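Membrane-bound protease PH1510 (Pyrococcus horikoshii, PDB 6M4B) cleaves protein substrates, among them casein and a stomatin homologue, preferentially near hydrophobic or aromatic residues, as a membrane-bound serine protease that forms homodimers. Local coordinates at residues A[126-134]-A[146-154]; A[175-185]-A[197-207]. The protein carries 1 engineered substitution. One frame throughout, in Å; residues are numbered along the deposited sequence.

Contact 1: residues A[126-134]-A[146-154]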
# COMPACT_ATOMS: atom_id res chain seq x y z
N THR A 126 -9.55 -11.48 6.88
CA THR A 126 -10.66 -10.66 6.52
C THR A 126 -10.40 -9.26 7.07
O THR A 126 -10.58 -8.28 6.36
CB THR A 126 -12.00 -11.24 7.01
OG1 THR A 126 -12.19 -12.53 6.44
CG2 THR A 126 -13.20 -10.33 6.66
N ASN A 127 -9.98 -9.17 8.32
CA ASN A 127 -9.75 -7.87 8.94
C ASN A 127 -8.63 -7.13 8.27
O ASN A 127 -8.66 -5.92 8.21
CB ASN A 127 -9.51 -7.95 10.44
CG ASN A 127 -10.77 -8.34 11.22
OD1 ASN A 127 -11.90 -8.10 10.82
ND2 ASN A 127 -10.55 -9.00 12.34
N TYR A 128 -7.64 -7.86 7.81
CA TYR A 128 -6.56 -7.29 7.06
C TYR A 128 -7.08 -6.57 5.77
O TYR A 128 -6.67 -5.45 5.48
CB TYR A 128 -5.56 -8.39 6.72
CG TYR A 128 -4.46 -7.92 5.86
CD1 TYR A 128 -4.61 -7.90 4.46
CD2 TYR A 128 -3.28 -7.47 6.39
CE1 TYR A 128 -3.61 -7.41 3.65
CE2 TYR A 128 -2.25 -6.98 5.57
CZ TYR A 128 -2.42 -6.94 4.22
OH TYR A 128 -1.40 -6.53 3.40
N PHE A 129 -7.97 -7.24 5.06
CA PHE A 129 -8.58 -6.71 3.87
C PHE A 129 -9.49 -5.55 4.15
O PHE A 129 -9.46 -4.57 3.40
CB PHE A 129 -9.25 -7.80 3.02
CG PHE A 129 -8.29 -8.53 2.15
CD1 PHE A 129 -7.67 -7.86 1.09
CD2 PHE A 129 -7.82 -9.80 2.49
CE1 PHE A 129 -6.69 -8.49 0.33
CE2 PHE A 129 -6.84 -10.43 1.74
CZ PHE A 129 -6.27 -9.77 0.66
N ILE A 130 -10.19 -5.61 5.26
CA ILE A 130 -11.00 -4.49 5.72
C ILE A 130 -10.10 -3.29 6.02
O ILE A 130 -10.39 -2.20 5.54
CB ILE A 130 -11.83 -4.84 6.96
CG1 ILE A 130 -12.93 -5.85 6.59
CG2 ILE A 130 -12.46 -3.60 7.56
CD1 ILE A 130 -13.67 -6.46 7.78
N ALA A 131 -9.01 -3.48 6.75
CA ALA A 131 -8.11 -2.37 6.99
C ALA A 131 -7.58 -1.81 5.65
O ALA A 131 -7.51 -0.59 5.48
CB ALA A 131 -6.97 -2.77 7.89
N TYR A 132 -7.24 -2.68 4.69
CA TYR A 132 -6.69 -2.21 3.42
C TYR A 132 -7.73 -1.42 2.56
O TYR A 132 -7.45 -0.29 2.12
CB TYR A 132 -6.14 -3.35 2.65
CG TYR A 132 -5.48 -3.01 1.37
CD1 TYR A 132 -4.30 -2.29 1.35
CD2 TYR A 132 -6.01 -3.44 0.15
CE1 TYR A 132 -3.66 -1.96 0.18
CE2 TYR A 132 -5.35 -3.16 -1.03
CZ TYR A 132 -4.22 -2.41 -1.04
OH TYR A 132 -3.60 -2.14 -2.22
N ILE A 133 -8.93 -1.96 2.42
CA ILE A 133 -9.97 -1.32 1.60
C ILE A 133 -10.42 0.02 2.21
O ILE A 133 -10.59 1.00 1.49
CB ILE A 133 -11.16 -2.25 1.32
CG1 ILE A 133 -11.82 -1.86 -0.01
CG2 ILE A 133 -12.19 -2.26 2.47
CD1 ILE A 133 -12.93 -2.76 -0.43
N LYS A 134 -10.46 0.08 3.53
CA LYS A 134 -10.79 1.31 4.22
C LYS A 134 -9.73 2.39 4.05
O LYS A 134 -10.04 3.57 3.92
CB LYS A 134 -11.06 1.07 5.69
CG LYS A 134 -12.43 0.48 5.97
CD LYS A 134 -12.64 0.17 7.44
CE LYS A 134 -12.74 1.40 8.33
NZ LYS A 134 -14.05 1.51 8.99
N ILE A 146 -18.93 2.41 3.58
CA ILE A 146 -19.42 1.63 2.43
C ILE A 146 -18.35 0.69 1.94
O ILE A 146 -18.66 -0.46 1.64
CB ILE A 146 -19.88 2.52 1.24
CG1 ILE A 146 -21.18 3.24 1.63
CG2 ILE A 146 -20.09 1.70 -0.03
CD1 ILE A 146 -22.39 2.34 1.80
N ALA A 147 -17.12 1.17 1.86
CA ALA A 147 -16.02 0.30 1.41
C ALA A 147 -15.90 -0.95 2.29
O ALA A 147 -15.71 -2.05 1.78
CB ALA A 147 -14.69 1.05 1.37
N GLU A 148 -16.01 -0.76 3.59
CA GLU A 148 -15.99 -1.89 4.54
C GLU A 148 -17.16 -2.84 4.25
O GLU A 148 -16.97 -4.03 4.13
CB GLU A 148 -16.05 -1.39 6.00
CG GLU A 148 -16.04 -2.55 7.00
CD GLU A 148 -15.95 -2.13 8.47
OE1 GLU A 148 -16.22 -2.99 9.32
OE2 GLU A 148 -15.67 -0.98 8.82
N GLU A 149 -18.34 -2.28 4.02
CA GLU A 149 -19.48 -3.13 3.67
C GLU A 149 -19.34 -3.92 2.40
O GLU A 149 -19.95 -5.00 2.30
CB GLU A 149 -20.77 -2.35 3.69
CG GLU A 149 -21.06 -1.69 5.05
CD GLU A 149 -22.34 -0.88 5.05
OE1 GLU A 149 -23.07 -0.95 4.06
OE2 GLU A 149 -22.64 -0.22 6.04
N PHE A 150 -18.56 -3.47 1.43
CA PHE A 150 -18.32 -4.32 0.29
C PHE A 150 -17.80 -5.70 0.75
O PHE A 150 -17.94 -6.68 0.01
CB PHE A 150 -17.26 -3.75 -0.68
CG PHE A 150 -17.63 -2.47 -1.39
CD1 PHE A 150 -18.95 -2.12 -1.65
CD2 PHE A 150 -16.61 -1.58 -1.79
CE1 PHE A 150 -19.27 -0.95 -2.31
CE2 PHE A 150 -16.92 -0.40 -2.47
CZ PHE A 150 -18.25 -0.10 -2.76
N ILE A 151 -17.09 -5.73 1.86
CA ILE A 151 -16.54 -6.95 2.40
C ILE A 151 -17.55 -7.56 3.38
O ILE A 151 -17.94 -8.71 3.20
CB ILE A 151 -15.17 -6.71 3.12
CG1 ILE A 151 -14.08 -6.43 2.11
CG2 ILE A 151 -14.76 -7.90 3.99
CD1 ILE A 151 -12.74 -6.08 2.71
N THR A 152 -17.95 -6.81 4.40
CA THR A 152 -18.68 -7.42 5.52
C THR A 152 -20.11 -7.86 5.13
O THR A 152 -20.64 -8.78 5.72
CB THR A 152 -18.80 -6.48 6.70
OG1 THR A 152 -19.46 -5.27 6.27
CG2 THR A 152 -17.41 -6.19 7.31
N LYS A 153 -20.71 -7.19 4.15
CA LYS A 153 -22.04 -7.50 3.64
C LYS A 153 -22.00 -8.02 2.22
O LYS A 153 -23.01 -8.38 1.67
CB LYS A 153 -22.91 -6.24 3.75
CG LYS A 153 -23.23 -5.98 5.20
CD LYS A 153 -24.00 -4.72 5.55
CE LYS A 153 -23.83 -4.45 7.05
NZ LYS A 153 -25.03 -3.87 7.74
N ASP A 154 -20.82 -8.10 1.62
CA ASP A 154 -20.72 -8.39 0.19
C ASP A 154 -21.53 -7.38 -0.67
O ASP A 154 -22.02 -7.70 -1.75
CB ASP A 154 -21.14 -9.86 -0.09
CG ASP A 154 -20.43 -10.44 -1.27
OD1 ASP A 154 -19.26 -10.08 -1.51
OD2 ASP A 154 -21.02 -11.27 -2.01
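K134 and E148 join the two helices through a salt bridge, NZ of K134 lying 3.0 Å from OE2 of E148 and meeting that oxygen nearly along its C-O axis. The lysine chain bends at chi3 (69°) and chi4, which brings its amine over to the carboxylate, while its CG and CD lie against CB of E148. E148 holds its CG anti to the backbone N (chi1 180°) and stays extended, laying CG across the branch methyl CG2 of I130 at 3.8 Å. With an alanine at position K134 the methylenes over CB of E148 are gone, and the carboxylate would probably be left without this cation. The axes of helices 126-134 and 146-152 approach to 8.7 Å at 151° between their directions, so the pair is an antiparallel helical hairpin within the ClpP/crotonase-like protease domain; K124, the active-site proton donor/acceptor, sits near the start of the first helix, 123-139. I151 is a knob in a hole formed by T126, F129, I130 and I133. CD1 of I151 presses on the backbone, 3.6 Å from N of I130, whereas its CG2 takes CG1 of I130 on one flank and CG2 of T126 on another. The CG2 and CD1 methyls of I133 both rest against A147 O, each at 3.6 Å, and CD1 goes on to the edge of the F150 ring at CD2, 4.1 Å away. Beyond the pair, I151 packs on P108 and F129 on A53, both substrate-binding residues, and Y87 of helix 84-90 touches F129, I133 and I151.

Contact 2: residues A[175-185]-A[197-207]; sequences INELLKKSNGM and TLNFTNVEVRY
L179 sets its CD2 methyl over one face of the F200 ring, 3.7 Å from the centroid and 10° off the normal, a CH-pi contact placed almost centrally. CB of L198 covers the opposite face nearer the rim, and CB of S182 meets the edge in plane, so the ring is bounded on three sides. The other methyl of L179, CD1, lies 3.7 Å from CG2 of V205 and also meets CG1 of V203 tip to tip. N183 ties down the loop beside the ring: with CG anti to the backbone N (chi1 -174°), OD1 accepts from N of F200 at 2.8 Å in a nearly straight bond (171°), although the donor stands well above the carbonyl plane. Its ND2 donates to OG1 of T201 at 2.9 Å. Two backbone bonds, G184 N to L198 O and L198 N to M185 O (each 2.8 Å), hold the two loop segments side by side beyond the helix, where a type II turn from S182 to M185 redirects the chain. Farther out, strand 204-207 joins the edge of the parallel sheet beside strand 9-16, and F200 reaches V10 and A41. Helix 175-182 packs by hydrocarbon against the sheet, its I175 and L178 reaching I43 and its L179 reaching V205 of the edge strand, while the amide of N183, using both its oxygen and its nitrogen, probably fixes the backbone that presents F200 to L179.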
# COMPACT_ATOMS: atom_id res chain seq x y z
N ILE A 175 -16.86 7.92 -23.16
CA ILE A 175 -15.65 8.63 -22.95
C ILE A 175 -15.88 10.14 -22.98
O ILE A 175 -15.41 10.86 -22.13
CB ILE A 175 -14.55 8.19 -23.93
CG1 ILE A 175 -14.04 6.76 -23.63
CG2 ILE A 175 -13.36 9.14 -23.83
CD1 ILE A 175 -13.40 6.57 -22.24
N ASN A 176 -16.63 10.61 -23.95
CA ASN A 176 -16.88 12.04 -24.08
C ASN A 176 -17.65 12.65 -22.87
O ASN A 176 -17.28 13.72 -22.36
CB ASN A 176 -17.64 12.26 -25.40
CG ASN A 176 -17.55 13.69 -25.92
OD1 ASN A 176 -16.69 14.05 -26.78
ND2 ASN A 176 -18.46 14.52 -25.41
N GLU A 177 -18.69 11.95 -22.38
CA GLU A 177 -19.39 12.42 -21.17
C GLU A 177 -18.43 12.32 -19.94
O GLU A 177 -18.45 13.18 -19.09
CB GLU A 177 -20.74 11.69 -20.95
CG GLU A 177 -21.62 12.48 -19.99
CD GLU A 177 -23.02 11.86 -19.66
OE1 GLU A 177 -23.19 10.64 -19.43
OE2 GLU A 177 -23.97 12.66 -19.55
N LEU A 178 -17.57 11.30 -19.89
CA LEU A 178 -16.60 11.16 -18.77
C LEU A 178 -15.64 12.38 -18.71
O LEU A 178 -15.56 13.08 -17.67
CB LEU A 178 -15.82 9.83 -18.86
CG LEU A 178 -14.78 9.48 -17.77
CD1 LEU A 178 -14.44 8.01 -17.82
CD2 LEU A 178 -13.48 10.24 -17.96
N LEU A 179 -15.07 12.70 -19.86
CA LEU A 179 -14.24 13.91 -20.05
C LEU A 179 -14.95 15.17 -19.66
O LEU A 179 -14.43 15.95 -18.87
CB LEU A 179 -13.73 14.03 -21.48
CG LEU A 179 -12.75 12.89 -21.88
CD1 LEU A 179 -12.47 12.97 -23.39
CD2 LEU A 179 -11.45 12.89 -21.09
N LYS A 180 -16.19 15.32 -20.10
CA LYS A 180 -16.95 16.52 -19.79
C LYS A 180 -17.21 16.70 -18.29
O LYS A 180 -17.00 17.76 -17.73
CB LYS A 180 -18.25 16.48 -20.59
CG LYS A 180 -19.17 17.69 -20.54
CD LYS A 180 -20.43 17.39 -21.39
CE LYS A 180 -21.74 17.85 -20.75
NZ LYS A 180 -22.08 19.26 -21.09
N LYS A 181 -17.72 15.67 -17.63
CA LYS A 181 -18.04 15.78 -16.17
C LYS A 181 -16.80 15.75 -15.27
O LYS A 181 -16.85 16.22 -14.12
CB LYS A 181 -18.96 14.65 -15.75
CG LYS A 181 -20.36 14.74 -16.36
CD LYS A 181 -21.11 13.43 -16.21
CE LYS A 181 -22.61 13.63 -16.22
NZ LYS A 181 -23.30 12.46 -15.62
N SER A 182 -15.71 15.14 -15.77
CA SER A 182 -14.47 15.04 -14.99
C SER A 182 -13.66 16.32 -15.08
O SER A 182 -12.77 16.58 -14.23
CB SER A 182 -13.63 13.86 -15.43
OG SER A 182 -14.27 12.64 -15.12
N ASN A 183 -13.93 17.12 -16.11
CA ASN A 183 -13.13 18.33 -16.37
C ASN A 183 -13.23 19.29 -15.22
O ASN A 183 -14.32 19.62 -14.81
CB ASN A 183 -13.66 19.02 -17.64
CG ASN A 183 -12.82 20.19 -18.06
OD1 ASN A 183 -11.62 20.24 -17.78
ND2 ASN A 183 -13.40 21.07 -18.80
N GLY A 184 -12.10 19.76 -14.71
CA GLY A 184 -12.05 20.66 -13.54
C GLY A 184 -12.10 20.00 -12.15
O GLY A 184 -12.04 20.72 -11.15
N MET A 185 -12.22 18.68 -12.08
CA MET A 185 -12.16 18.04 -10.78
C MET A 185 -10.72 17.68 -10.39
O MET A 185 -9.83 17.46 -11.24
CB MET A 185 -13.31 17.03 -10.50
CG MET A 185 -13.59 15.85 -11.36
SD MET A 185 -14.88 14.86 -10.58
CE MET A 185 -16.57 15.45 -10.90
N THR A 197 -5.62 19.26 -10.77
CA THR A 197 -6.93 19.55 -11.39
C THR A 197 -6.94 19.01 -12.82
O THR A 197 -6.07 19.33 -13.57
CB THR A 197 -7.27 21.05 -11.32
OG1 THR A 197 -7.35 21.45 -9.95
CG2 THR A 197 -8.64 21.37 -11.99
N LEU A 198 -7.92 18.18 -13.18
CA LEU A 198 -7.94 17.58 -14.49
C LEU A 198 -8.40 18.62 -15.52
O LEU A 198 -9.38 19.36 -15.29
CB LEU A 198 -8.88 16.38 -14.52
CG LEU A 198 -8.49 15.21 -13.61
CD1 LEU A 198 -9.64 14.23 -13.50
CD2 LEU A 198 -7.25 14.52 -14.13
N ASN A 199 -7.71 18.69 -16.63
CA ASN A 199 -8.05 19.66 -17.67
C ASN A 199 -8.38 18.95 -18.93
O ASN A 199 -7.50 18.44 -19.64
CB ASN A 199 -6.90 20.59 -17.91
CG ASN A 199 -7.08 21.45 -19.15
OD1 ASN A 199 -8.17 21.60 -19.69
ND2 ASN A 199 -5.99 22.03 -19.59
N PHE A 200 -9.68 18.88 -19.18
CA PHE A 200 -10.16 18.12 -20.31
C PHE A 200 -10.99 18.95 -21.27
O PHE A 200 -11.72 18.42 -22.10
CB PHE A 200 -11.06 16.95 -19.83
CG PHE A 200 -10.33 15.86 -19.06
CD1 PHE A 200 -9.02 15.44 -19.39
CD2 PHE A 200 -11.01 15.18 -18.10
CE1 PHE A 200 -8.44 14.39 -18.71
CE2 PHE A 200 -10.43 14.13 -17.41
CZ PHE A 200 -9.17 13.73 -17.72
N THR A 201 -10.84 20.25 -21.20
CA THR A 201 -11.63 21.10 -22.06
C THR A 201 -11.39 20.79 -23.55
O THR A 201 -12.33 20.58 -24.28
CB THR A 201 -11.30 22.54 -21.72
OG1 THR A 201 -11.49 22.70 -20.30
CG2 THR A 201 -12.19 23.52 -22.54
N ASN A 202 -10.14 20.70 -23.96
CA ASN A 202 -9.78 20.29 -25.33
C ASN A 202 -8.69 19.29 -25.27
O ASN A 202 -7.56 19.62 -24.89
CB ASN A 202 -9.31 21.49 -26.13
CG ASN A 202 -10.45 22.43 -26.42
OD1 ASN A 202 -10.55 23.51 -25.86
ND2 ASN A 202 -11.36 21.97 -27.24
N VAL A 203 -9.01 18.06 -25.63
CA VAL A 203 -8.10 16.96 -25.38
C VAL A 203 -8.11 16.00 -26.56
O VAL A 203 -9.09 15.90 -27.24
CB VAL A 203 -8.46 16.31 -24.06
CG1 VAL A 203 -9.89 15.87 -24.06
CG2 VAL A 203 -7.60 15.11 -23.85
N GLU A 204 -6.96 15.39 -26.86
CA GLU A 204 -6.87 14.39 -27.92
C GLU A 204 -6.95 13.03 -27.31
O GLU A 204 -6.04 12.62 -26.62
CB GLU A 204 -5.57 14.53 -28.71
CG GLU A 204 -5.53 15.83 -29.51
CD GLU A 204 -4.21 16.09 -30.21
OE1 GLU A 204 -3.74 15.16 -30.92
OE2 GLU A 204 -3.69 17.25 -30.07
N VAL A 205 -8.03 12.32 -27.58
CA VAL A 205 -8.19 10.97 -27.06
C VAL A 205 -7.39 10.02 -27.95
O VAL A 205 -7.55 10.06 -29.14
CB VAL A 205 -9.66 10.57 -27.08
CG1 VAL A 205 -9.82 9.13 -26.60
CG2 VAL A 205 -10.46 11.55 -26.21
N ARG A 206 -6.52 9.20 -27.38
CA ARG A 206 -5.80 8.14 -28.13
C ARG A 206 -5.99 6.77 -27.47
O ARG A 206 -5.89 6.65 -26.27
CB ARG A 206 -4.31 8.44 -28.20
CG ARG A 206 -3.97 9.71 -28.94
CD ARG A 206 -2.47 9.92 -28.92
NE ARG A 206 -2.05 11.06 -29.74
CZ ARG A 206 -0.83 11.58 -29.74
NH1 ARG A 206 -0.56 12.62 -30.51
NH2 ARG A 206 0.13 11.07 -28.95
N TYR A 207 -6.31 5.75 -28.25
CA TYR A 207 -6.58 4.40 -27.74
C TYR A 207 -5.30 3.61 -27.74
O TYR A 207 -4.55 3.67 -28.67
CB TYR A 207 -7.75 3.73 -28.50
CG TYR A 207 -9.09 4.35 -28.15
CD1 TYR A 207 -9.46 5.56 -28.68
CD2 TYR A 207 -9.96 3.75 -27.21
CE1 TYR A 207 -10.68 6.18 -28.33
CE2 TYR A 207 -11.19 4.35 -26.85
CZ TYR A 207 -11.54 5.58 -27.40
OH TYR A 207 -12.72 6.26 -27.12

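Overall arrangement
Both contacts are partly buried and lie on opposite sides of the chain's centre, their own centres 31 Å apart and their nearest atoms about 17 Å. Contact 1 pairs helices 123-139 and 144-152 beside the substrate-binding residues; its buried part is apolar, mostly aliphatic with the edge of F150, and its one polar link is a charged pair on partly exposed residues. Contact 2 lies away from the annotated sites and joins helix 175-182 and its following turn to a loop and the edge strand 204-207 of the parallel sheet. There apolar packing is supplemented by four uncharged hydrogen bonds, three of them serving peptide groups of irregular chain, which lack the partners a helix supplies internally.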